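Local coordinates for protein L-lysine 6-monooxygenase (Pseudomonas syringae pv. tomato, PDB 5CQF) that probably uses FAD and NADPH to hydroxylate the side-chain amine of L-lysine, an oxidation step of siderophore biosynthesis, at residues S215-V220 with Q291-L296. Residues are numbered along the deposited sequence; the frame is centred on the assembly and turned at random.
Sequences SASESV and QKLFSL
Two helical segments, 215-220 and 291-296, come nearest at Ser217 and Leu293, whose CA atoms lie 7.5 Å apart. They illustrate how one leucine can bridge a single turn of a partner helix, for Leu293 reaches both Ser217 and Val220, three residues apart. Its CB points toward that helix, and CG, opposite the backbone N (chi1 176°), carries both methyls onward. CD1 of Leu293 meets CG1 of Val220 at 3.7 Å. The leucine's CD2 lies 3.9 Å from Ser217 OG, a van der Waals contact, and touches the same valine methyl. The valine and leucine side chains cross at about a right angle, and they touch methyl on methyl. All three residues are buried, although the shared surface is small, 127 Å². On another side of the first helix, Ser219 OG donates to Ser215 O at 2.9 Å, joining the backbone N of Ser219 on that oxygen from the opposite face of the carbonyl plane. Helix 214-226 follows strand 206-210 of a parallel sheet, in a turn consistent with a Rossmann-type dinucleotide-binding motif, probably for NADPH. Helix 287-302 packs against helix 214-226, Leu296 continuing the seam onto Leu221 and Val224, while Phe294 packs on Leu105 of the second subunit.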
ATOM      1  N   SER A 215      20.499   5.838  10.416  1.00 38.02           N
ATOM      2  CA  SER A 215      20.724   6.504  11.688  1.00 38.85           C
ATOM      3  C   SER A 215      20.644   8.013  11.497  1.00 37.27           C
ATOM      4  O   SER A 215      20.091   8.705  12.345  1.00 35.93           O
ATOM      5  CB  SER A 215      22.074   6.106  12.299  1.00 40.00           C
ATOM      6  OG  SER A 215      22.129   4.703  12.479  1.00 43.19           O
ATOM      7  N   ALA A 216      21.184   8.500  10.379  1.00 35.22           N
ATOM      8  CA  ALA A 216      21.080   9.896  10.020  1.00 35.59           C
ATOM      9  C   ALA A 216      19.628  10.300   9.792  1.00 35.22           C
ATOM     10  O   ALA A 216      19.190  11.355  10.219  1.00 37.48           O
ATOM     11  CB  ALA A 216      21.917  10.219   8.790  1.00 34.70           C
ATOM     12  N   SER A 217      18.888   9.474   9.094  1.00 35.74           N
ATOM     13  CA  SER A 217      17.500   9.792   8.791  1.00 36.06           C
ATOM     14  C   SER A 217      16.683   9.915  10.083  1.00 36.39           C
ATOM     15  O   SER A 217      15.990  10.910  10.324  1.00 36.43           O
ATOM     16  CB  SER A 217      16.936   8.706   7.885  1.00 35.08           C
ATOM     17  OG  SER A 217      15.663   9.075   7.435  1.00 38.62           O
ATOM     18  N   GLU A 218      16.810   8.912  10.937  1.00 36.39           N
ATOM     19  CA  GLU A 218      16.041   8.883  12.155  1.00 39.37           C
ATOM     20  C   GLU A 218      16.386  10.042  13.110  1.00 37.40           C
ATOM     21  O   GLU A 218      15.523  10.547  13.824  1.00 36.22           O
ATOM     22  CB  GLU A 218      16.244   7.549  12.858  1.00 40.98           C
ATOM     23  CG  GLU A 218      15.690   6.388  12.068  1.00 42.22           C
ATOM     24  CD  GLU A 218      15.883   5.059  12.785  1.00 46.59           C
ATOM     25  OE1 GLU A 218      16.607   5.046  13.817  1.00 44.79           O
ATOM     26  OE2 GLU A 218      15.297   4.040  12.327  1.00 44.85           O
ATOM     27  N   SER A 219      17.637  10.464  13.094  1.00 35.71           N
ATOM     28  CA  SER A 219      18.058  11.592  13.900  1.00 36.20           C
ATOM     29  C   SER A 219      17.419  12.840  13.393  1.00 35.01           C
ATOM     30  O   SER A 219      16.909  13.651  14.154  1.00 35.65           O
ATOM     31  CB  SER A 219      19.573  11.738  13.853  1.00 37.56           C
ATOM     32  OG  SER A 219      20.211  10.627  14.457  1.00 37.62           O
ATOM     33  N   VAL A 220      17.440  12.993  12.085  1.00 34.54           N
ATOM     34  CA  VAL A 220      16.831  14.146  11.485  1.00 33.55           C
ATOM     35  C   VAL A 220      15.370  14.186  11.846  1.00 33.04           C
ATOM     36  O   VAL A 220      14.868  15.214  12.298  1.00 32.22           O
ATOM     37  CB  VAL A 220      17.022  14.169   9.963  1.00 32.75           C
ATOM     38  CG1 VAL A 220      16.208  15.282   9.322  1.00 32.27           C
ATOM     39  CG2 VAL A 220      18.492  14.372   9.632  1.00 33.48           C
ATOM     40  N   GLN A 291       9.610   7.868   4.156  1.00 41.46           N
ATOM     41  CA  GLN A 291       8.278   8.416   4.018  1.00 43.60           C
ATOM     42  C   GLN A 291       7.935   9.324   5.190  1.00 39.85           C
ATOM     43  O   GLN A 291       7.372  10.383   4.999  1.00 39.24           O
ATOM     44  CB  GLN A 291       7.254   7.280   3.836  1.00 48.63           C
ATOM     45  CG  GLN A 291       5.772   7.649   3.924  1.00 56.39           C
ATOM     46  CD  GLN A 291       5.335   8.718   2.925  1.00 64.39           C
ATOM     47  OE1 GLN A 291       5.960   8.896   1.871  1.00 68.71           O
ATOM     48  NE2 GLN A 291       4.251   9.450   3.262  1.00 69.59           N
ATOM     49  N   LYS A 292       8.279   8.938   6.407  1.00 40.51           N
ATOM     50  CA  LYS A 292       7.910   9.763   7.578  1.00 40.49           C
ATOM     51  C   LYS A 292       8.606  11.114   7.495  1.00 38.31           C
ATOM     52  O   LYS A 292       7.995  12.179   7.742  1.00 37.07           O
ATOM     53  CB  LYS A 292       8.246   9.052   8.901  1.00 43.10           C
ATOM     54  CG  LYS A 292       7.087   8.248   9.470  1.00 49.20           C
ATOM     55  CD  LYS A 292       7.531   6.979  10.188  1.00 52.18           C
ATOM     56  CE  LYS A 292       8.066   7.243  11.579  1.00 56.95           C
ATOM     57  NZ  LYS A 292       9.068   6.209  12.010  1.00 56.76           N
ATOM     58  N   LEU A 293       9.886  11.067   7.140  1.00 35.88           N
ATOM     59  CA  LEU A 293      10.688  12.285   7.082  1.00 35.71           C
ATOM     60  C   LEU A 293      10.213  13.158   5.953  1.00 34.72           C
ATOM     61  O   LEU A 293       9.941  14.318   6.164  1.00 35.49           O
ATOM     62  CB  LEU A 293      12.180  11.975   6.963  1.00 35.59           C
ATOM     63  CG  LEU A 293      13.077  13.203   6.795  1.00 37.00           C
ATOM     64  CD1 LEU A 293      12.936  14.179   7.951  1.00 37.84           C
ATOM     65  CD2 LEU A 293      14.496  12.728   6.690  1.00 37.69           C
ATOM     66  N   PHE A 294      10.038  12.601   4.768  1.00 35.08           N
ATOM     67  CA  PHE A 294       9.564  13.410   3.621  1.00 36.41           C
ATOM     68  C   PHE A 294       8.150  14.011   3.850  1.00 34.61           C
ATOM     69  O   PHE A 294       7.890  15.189   3.563  1.00 34.58           O
ATOM     70  CB  PHE A 294       9.623  12.545   2.351  1.00 38.54           C
ATOM     71  CG  PHE A 294       9.239  13.270   1.107  1.00 40.84           C
ATOM     72  CD1 PHE A 294      10.192  14.001   0.373  1.00 44.21           C
ATOM     73  CD2 PHE A 294       7.928  13.242   0.654  1.00 40.85           C
ATOM     74  CE1 PHE A 294       9.816  14.691  -0.784  1.00 45.25           C
ATOM     75  CE2 PHE A 294       7.548  13.945  -0.494  1.00 42.67           C
ATOM     76  CZ  PHE A 294       8.492  14.662  -1.213  1.00 44.60           C
ATOM     77  N   SER A 295       7.238  13.224   4.392  1.00 33.29           N
ATOM     78  CA  SER A 295       5.876  13.722   4.677  1.00 34.71           C
ATOM     79  C   SER A 295       5.844  14.884   5.679  1.00 35.72           C
ATOM     80  O   SER A 295       5.135  15.855   5.481  1.00 36.99           O
ATOM     81  CB  SER A 295       4.992  12.583   5.191  1.00 35.12           C
ATOM     82  OG  SER A 295       3.702  13.038   5.547  1.00 36.88           O
ATOM     83  N   LEU A 296       6.634  14.779   6.741  1.00 36.69           N
ATOM     84  CA  LEU A 296       6.667  15.794   7.768  1.00 37.60           C
ATOM     85  C   LEU A 296       7.255  17.093   7.259  1.00 36.28           C
ATOM     86  O   LEU A 296       6.752  18.168   7.561  1.00 36.28           O
ATOM     87  CB  LEU A 296       7.488  15.285   8.964  1.00 41.77           C
ATOM     88  CG  LEU A 296       7.669  16.234  10.171  1.00 46.29           C
ATOM     89  CD1 LEU A 296       6.338  16.876  10.547  1.00 48.83           C
ATOM     90  CD2 LEU A 296       8.247  15.473  11.360  1.00 47.99           C
TER